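Local structure of arylsulfatase (Pseudoalteromonas sp. MB47, 7AJ0) at residues A[68-73]-A[90-95]; A[81-86]-A[320-325]. The protein probably removes sulfate groups from the algal polysaccharide fucoidan as a calcium-binding, exo-acting sulfatase that assembles into a hexamer. One frame throughout, in Å; residues are numbered along the deposited sequence.

Contact 1 (A[68-73]-A[90-95]); sequences GVYGGG and GLRLTS
Tyr70 lies under the side chain of Arg92, and the two run past each other in opposite directions. Arg92 CD lies over one face of the ring, 3.8 Å from the Tyr70 centroid as a CH-pi contact, while Arg92 CG meets the hydroxyl end, 3.4 Å from Tyr70 OH. Arg92 stretches out from its strand with CG anti to the backbone N (chi1 -180°), then bends at chi3, which stands the guanidinium nearly upright on the ring, their planes 80° apart. Arg92 CZ is 5.0 Å from the Tyr70 ring centroid, a cation-pi contact over the face. At the rim, Tyr70 OH donates to Leu93 O at 2.7 Å, approaching from above the carbonyl plane; the same hydroxyl also bonds Gly357 N, so two backbone groups hold this buried polar atom.

Val69, partly exposed, marks the more open side of the contact. Its CG2 stays 3.8 Å from Arg92 NE, and Val69 O lies over the centre of the guanidinium, 3.4 Å from Arg92 CZ, without a hydrogen bond. Arg92 also packs on Gly68 of a second subunit. Tyrosine suits its place: the face accepts alkyl carbon and positive charge, while the hydroxyl ties the loop to the strand backbone.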
# COMPACT_ATOMS: atom_id res chain seq x y z
N GLY A 68 28.80 -16.58 9.41
CA GLY A 68 28.06 -17.77 9.77
C GLY A 68 27.69 -17.82 11.24
O GLY A 68 26.61 -18.28 11.61
N VAL A 69 28.59 -17.33 12.11
CA VAL A 69 28.34 -17.36 13.54
C VAL A 69 27.26 -16.39 13.97
O VAL A 69 26.77 -16.48 15.10
CB VAL A 69 29.67 -17.09 14.28
CG1 VAL A 69 30.07 -15.63 14.15
CG2 VAL A 69 29.56 -17.49 15.74
N TYR A 70 26.86 -15.47 13.09
CA TYR A 70 25.73 -14.59 13.34
C TYR A 70 24.44 -15.08 12.69
O TYR A 70 23.41 -14.40 12.79
CB TYR A 70 26.03 -13.17 12.83
CG TYR A 70 26.81 -12.30 13.79
CD1 TYR A 70 26.15 -11.53 14.73
CD2 TYR A 70 28.19 -12.24 13.73
CE1 TYR A 70 26.86 -10.72 15.60
CE2 TYR A 70 28.91 -11.44 14.60
CZ TYR A 70 28.24 -10.68 15.53
OH TYR A 70 28.95 -9.89 16.39
N GLY A 71 24.46 -16.23 12.02
CA GLY A 71 23.29 -16.77 11.37
C GLY A 71 23.29 -16.71 9.86
O GLY A 71 22.23 -16.92 9.26
N GLY A 72 24.42 -16.42 9.23
CA GLY A 72 24.52 -16.43 7.79
C GLY A 72 25.50 -17.46 7.28
O GLY A 72 25.24 -18.67 7.37
N GLY A 73 26.63 -17.00 6.76
CA GLY A 73 27.66 -17.89 6.26
C GLY A 73 27.15 -18.94 5.30
O GLY A 73 26.68 -18.62 4.21
N GLY A 90 36.52 -16.07 21.17
CA GLY A 90 36.52 -14.75 21.79
C GLY A 90 35.13 -14.34 22.19
O GLY A 90 34.34 -15.18 22.65
N LEU A 91 34.82 -13.06 22.01
CA LEU A 91 33.56 -12.48 22.45
C LEU A 91 32.79 -11.98 21.24
O LEU A 91 33.32 -11.19 20.45
CB LEU A 91 33.82 -11.33 23.44
CG LEU A 91 32.67 -10.38 23.77
CD1 LEU A 91 31.53 -11.10 24.45
CD2 LEU A 91 33.19 -9.24 24.65
N ARG A 92 31.56 -12.45 21.09
CA ARG A 92 30.67 -12.01 20.02
C ARG A 92 29.64 -11.05 20.59
O ARG A 92 28.88 -11.41 21.49
CB ARG A 92 29.99 -13.20 19.34
CG ARG A 92 29.06 -12.80 18.21
CD ARG A 92 28.71 -13.98 17.33
NE ARG A 92 27.92 -14.99 18.02
CZ ARG A 92 26.59 -14.98 18.11
NH1 ARG A 92 25.90 -13.99 17.56
NH2 ARG A 92 25.96 -15.95 18.75
N LEU A 93 29.63 -9.82 20.08
CA LEU A 93 28.71 -8.79 20.53
C LEU A 93 27.50 -8.76 19.59
O LEU A 93 27.66 -8.61 18.38
CB LEU A 93 29.39 -7.42 20.55
CG LEU A 93 30.56 -7.27 21.52
CD1 LEU A 93 31.22 -5.91 21.35
CD2 LEU A 93 30.10 -7.46 22.95
N THR A 94 26.31 -8.91 20.16
CA THR A 94 25.08 -8.95 19.39
C THR A 94 24.33 -7.62 19.38
O THR A 94 23.30 -7.51 18.70
CB THR A 94 24.15 -10.06 19.91
OG1 THR A 94 23.96 -9.91 21.32
CG2 THR A 94 24.74 -11.43 19.63
N SER A 95 24.82 -6.61 20.10
CA SER A 95 24.22 -5.28 20.12
C SER A 95 25.30 -4.22 19.91
O SER A 95 25.44 -3.26 20.68
CB SER A 95 23.45 -5.03 21.41
OG SER A 95 22.18 -5.66 21.36

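Contact 2 (A[81-86]-A[320-325]); sequences PNIDKL and IIFTSD. With CA (calcium ion), chain G.
The hydrophobic layer between helix and central sheet, in the sulfatase relative of alkaline phosphatase, is represented here by helix 81-86 resting on strand 320-324, whose end leads into the calcium site. The two segment axes approach to 10.4 Å and run at 121° to each other, and no hydrogen bond joins them. Ile83 meets the Phe322 ring with both branches. Its side chain crosses that of Phe322 at about a right angle, with CG2 over one face of the ring, offset toward the rim and 4.2 Å from the Phe322 centroid in a CH-pi contact. The other branch reaches the far end of the ring, where Ile83 CD1 comes to 3.3 Å from Phe322 CZ. Phe322 can meet it there because CG is anti to its backbone N (chi1 -180°), which extends the ring from the strand toward the helix. One turn on, Leu86 CD1 packs on Ile320 CG2 at 4.2 Å. Branched aliphatic residues fill the space about a flat ring well, and Ile358 of strand 354-360 and Met295 of helix 290-311 pack against Ile83 as well.

Beyond the strand, Asp325 grips calcium with both carboxylate oxygens, OD2 at 2.2 Å and OD1 at 2.6 Å from the ion. Asp60, Asp61, Cys102 and Asn326 complete the site. A metal ligand just past the C-terminal end of a core strand is typical of the alkaline phosphatase-like fold.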
# COMPACT_ATOMS: atom_id res chain seq x y z
N PRO A 81 34.80 -19.30 7.88
CA PRO A 81 35.35 -20.09 9.00
C PRO A 81 36.30 -19.31 9.89
O PRO A 81 36.26 -19.49 11.12
CB PRO A 81 36.07 -21.25 8.29
CG PRO A 81 36.34 -20.75 6.91
CD PRO A 81 35.17 -19.86 6.57
N ASN A 82 37.16 -18.45 9.34
CA ASN A 82 38.11 -17.73 10.17
C ASN A 82 37.41 -16.71 11.06
O ASN A 82 37.74 -16.57 12.25
CB ASN A 82 39.16 -17.03 9.32
CG ASN A 82 40.07 -18.00 8.60
OD1 ASN A 82 40.81 -18.74 9.24
ND2 ASN A 82 40.01 -18.00 7.28
N ILE A 83 36.44 -15.98 10.51
CA ILE A 83 35.68 -15.03 11.32
C ILE A 83 34.89 -15.77 12.39
O ILE A 83 34.76 -15.29 13.53
CB ILE A 83 34.77 -14.18 10.42
CG1 ILE A 83 35.62 -13.26 9.54
CG2 ILE A 83 33.80 -13.37 11.27
CD1 ILE A 83 34.90 -12.75 8.31
N ASP A 84 34.35 -16.94 12.06
CA ASP A 84 33.66 -17.74 13.06
C ASP A 84 34.60 -18.12 14.19
O ASP A 84 34.21 -18.13 15.37
CB ASP A 84 33.07 -19.00 12.41
CG ASP A 84 31.93 -18.69 11.45
OD1 ASP A 84 31.59 -17.49 11.30
OD2 ASP A 84 31.39 -19.63 10.84
N LYS A 85 35.86 -18.43 13.86
CA LYS A 85 36.80 -18.88 14.88
C LYS A 85 37.21 -17.73 15.80
O LYS A 85 37.40 -17.94 17.01
CB LYS A 85 38.02 -19.51 14.21
CG LYS A 85 38.91 -20.31 15.14
CD LYS A 85 39.92 -21.15 14.36
CE LYS A 85 40.93 -21.82 15.29
NZ LYS A 85 40.29 -22.78 16.24
N LEU A 86 37.33 -16.52 15.26
CA LEU A 86 37.55 -15.36 16.11
C LEU A 86 36.43 -15.21 17.14
O LEU A 86 36.69 -14.96 18.32
CB LEU A 86 37.65 -14.08 15.28
CG LEU A 86 38.98 -13.74 14.60
CD1 LEU A 86 38.85 -12.41 13.85
CD2 LEU A 86 40.12 -13.67 15.60
N ILE A 320 42.12 -7.83 18.88
CA ILE A 320 41.57 -7.89 17.53
C ILE A 320 40.08 -7.59 17.61
O ILE A 320 39.34 -8.28 18.32
CB ILE A 320 41.81 -9.26 16.87
CG1 ILE A 320 43.31 -9.56 16.81
CG2 ILE A 320 41.21 -9.28 15.46
CD1 ILE A 320 43.65 -10.88 16.13
N ILE A 321 39.65 -6.55 16.89
CA ILE A 321 38.25 -6.18 16.80
C ILE A 321 37.83 -6.33 15.34
O ILE A 321 38.44 -5.73 14.45
CB ILE A 321 38.00 -4.75 17.30
CG1 ILE A 321 38.18 -4.69 18.82
CG2 ILE A 321 36.61 -4.28 16.90
CD1 ILE A 321 38.13 -3.29 19.40
N PHE A 322 36.80 -7.14 15.10
CA PHE A 322 36.23 -7.35 13.78
C PHE A 322 34.84 -6.73 13.77
O PHE A 322 34.00 -7.10 14.60
CB PHE A 322 36.18 -8.84 13.44
CG PHE A 322 35.61 -9.14 12.08
CD1 PHE A 322 34.24 -9.23 11.90
CD2 PHE A 322 36.44 -9.32 10.99
CE1 PHE A 322 33.71 -9.50 10.65
CE2 PHE A 322 35.92 -9.59 9.74
CZ PHE A 322 34.55 -9.68 9.57
N THR A 323 34.60 -5.80 12.86
CA THR A 323 33.34 -5.08 12.86
C THR A 323 33.07 -4.54 11.46
O THR A 323 33.87 -4.72 10.53
CB THR A 323 33.36 -3.95 13.90
OG1 THR A 323 32.06 -3.35 13.99
CG2 THR A 323 34.37 -2.88 13.52
N SER A 324 31.93 -3.87 11.32
CA SER A 324 31.51 -3.24 10.08
C SER A 324 31.28 -1.75 10.32
O SER A 324 31.23 -1.29 11.47
CB SER A 324 30.23 -3.90 9.54
OG SER A 324 29.74 -3.20 8.41
N ASP A 325 31.15 -1.00 9.24
CA ASP A 325 30.89 0.43 9.35
C ASP A 325 29.41 0.78 9.19
O ASP A 325 29.00 1.86 9.63
CB ASP A 325 31.72 1.22 8.33
CG ASP A 325 31.18 1.11 6.92
OD1 ASP A 325 30.60 0.06 6.56
OD2 ASP A 325 31.34 2.09 6.17
CA CA G . 30.16 1.46 4.47

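How the contacts relate
Contacts 1 and 2 lie side by side, their centres about 8 Å apart, and they meet directly: Asp84 OD1, on the helix of contact 2, is 3.1 Å from Val69 N of contact 1, a probable hydrogen bond. Their segments alternate along the chain, helix 81-88 is followed directly by strand 91-97, and both contacts reach the same mixed sheet. Strand 354-360 lies between strands 91-97 and 318-324 and pairs antiparallel with both; its Ile358 touches Tyr70 as well as Ile83 and Phe322. Only contact 2 includes a calcium ligand, Asp325, whereas contact 1 fixes the loop 68-73 against the sheet and meets a second subunit.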